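Local coordinates for formate dehydrogenase (Staphylococcus aureus, PDB 6TTB), which probably catalyses the NAD-dependent oxidation of formate to carbon dioxide, using a bound nicotinamide-adenine dinucleotide as the hydride acceptor, at residues Ile71-Ala74 and Glu78-Asp81. Residues are numbered along the deposited sequence; the frame is centred on the assembly and turned at random.
Sequences IILA and EDLD
Leu73 reaches from strand 69-73 with both methyl branches, each meeting a different residue of 78-81. Its CD1 touches CD1 of Leu80 at 3.5 Å, methyl against methyl, and the two leucine side chains run at about a right angle to each other. The other branch turns to Asp79, where CD2 lies 3.4 Å from OD1, a van der Waals contact between a methyl group and a carboxylate oxygen. A branched, wholly apolar side chain suits Leu73, which is buried and presents a methyl to each of two neighbours; Asp79, an exposed residue, suits a polar side chain here while its OD1 touches the methyl. In Asp79 the carboxylate carbon CG stands anti to the backbone N (chi1 -165°), which carries OD1 across to Leu73. Leu80 brings the second buried apolar side chain from the returning chain.

The backbones stay well apart, with the CA atoms of Leu73 and Asp79 6.9 Å from each other; the Leu73 side chain bridges the gap, its CD1 also lying 3.9 Å from Leu80 CA. Further out, Leu73 also packs on Val36, Leu38 and His83, while backbone hydrogen bonds join Ile71 and Leu73 to the neighbouring strand 34-38. Strand 69-73 is an outermost strand of the five-stranded parallel sheet, whose order 2-1-3-4-5 marks a flavodoxin-like domain, probably the substrate-side (catalytic) domain of the D-2-hydroxyacid dehydrogenase family, distinct from the NAD-binding Rossmann domain; 78-81 belongs to the crossover connection from this edge strand to strand 89-92.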
loop_
_atom_site.group_PDB
_atom_site.type_symbol
_atom_site.label_atom_id
_atom_site.label_comp_id
_atom_site.label_asym_id
_atom_site.label_seq_id
_atom_site.Cartn_x
_atom_site.Cartn_y
_atom_site.Cartn_z
ATOM N N ILE A 71 -16.315 -26.718 23.087
ATOM C CA ILE A 71 -15.151 -27.473 22.678
ATOM C C ILE A 71 -14.360 -26.666 21.651
ATOM O O ILE A 71 -14.818 -26.463 20.511
ATOM C CB ILE A 71 -15.597 -28.785 22.083
ATOM C CG1 ILE A 71 -16.055 -29.755 23.168
ATOM C CG2 ILE A 71 -14.502 -29.357 21.190
ATOM C CD1 ILE A 71 -15.094 -30.920 23.361
ATOM N N ILE A 72 -13.170 -26.207 22.041
ATOM C CA ILE A 72 -12.307 -25.648 21.034
ATOM C C ILE A 72 -11.429 -26.760 20.485
ATOM O O ILE A 72 -10.944 -27.571 21.245
ATOM C CB ILE A 72 -11.531 -24.413 21.520
ATOM C CG1 ILE A 72 -10.092 -24.417 21.010
ATOM C CG2 ILE A 72 -11.632 -24.252 23.023
ATOM N N LEU A 73 -11.446 -26.896 19.151
ATOM C CA LEU A 73 -10.595 -27.809 18.420
ATOM C C LEU A 73 -9.349 -27.030 18.040
ATOM O O LEU A 73 -9.404 -26.028 17.292
ATOM C CB LEU A 73 -11.325 -28.332 17.170
ATOM C CG LEU A 73 -12.763 -28.810 17.383
ATOM C CD1 LEU A 73 -13.452 -29.172 16.069
ATOM C CD2 LEU A 73 -12.794 -29.988 18.339
ATOM N N ALA A 74 -8.268 -27.385 18.719
ATOM C CA ALA A 74 -7.005 -27.589 18.052
ATOM C C ALA A 74 -7.040 -28.999 17.448
ATOM O O ALA A 74 -6.568 -29.944 18.078
ATOM C CB ALA A 74 -5.851 -27.377 19.039
ATOM N N GLU A 78 -10.208 -34.759 11.852
ATOM C CA GLU A 78 -9.868 -35.958 12.639
ATOM C C GLU A 78 -10.258 -35.768 14.103
ATOM O O GLU A 78 -10.841 -36.676 14.719
ATOM C CB GLU A 78 -8.408 -36.420 12.485
ATOM N N ASP A 79 -9.913 -34.592 14.671
ATOM C CA ASP A 79 -10.483 -34.254 15.958
ATOM C C ASP A 79 -11.836 -33.583 15.777
ATOM O O ASP A 79 -12.752 -33.803 16.586
ATOM C CB ASP A 79 -9.496 -33.655 16.961
ATOM C CG ASP A 79 -10.067 -33.682 18.392
ATOM O OD1 ASP A 79 -10.871 -32.769 18.738
ATOM O OD2 ASP A 79 -9.775 -34.648 19.127
ATOM N N LEU A 80 -12.024 -32.944 14.625
ATOM C CA LEU A 80 -13.382 -32.576 14.221
ATOM C C LEU A 80 -14.314 -33.809 14.225
ATOM O O LEU A 80 -15.390 -33.773 14.823
ATOM C CB LEU A 80 -13.348 -31.874 12.865
ATOM C CG LEU A 80 -14.692 -31.308 12.376
ATOM C CD1 LEU A 80 -15.311 -30.394 13.395
ATOM C CD2 LEU A 80 -14.535 -30.580 11.055
ATOM N N ASP A 81 -13.861 -34.915 13.611
ATOM C CA ASP A 81 -14.718 -36.065 13.368
ATOM C C ASP A 81 -15.373 -36.561 14.674
ATOM O O ASP A 81 -16.519 -36.982 14.659
ATOM C CB ASP A 81 -13.999 -37.128 12.529
#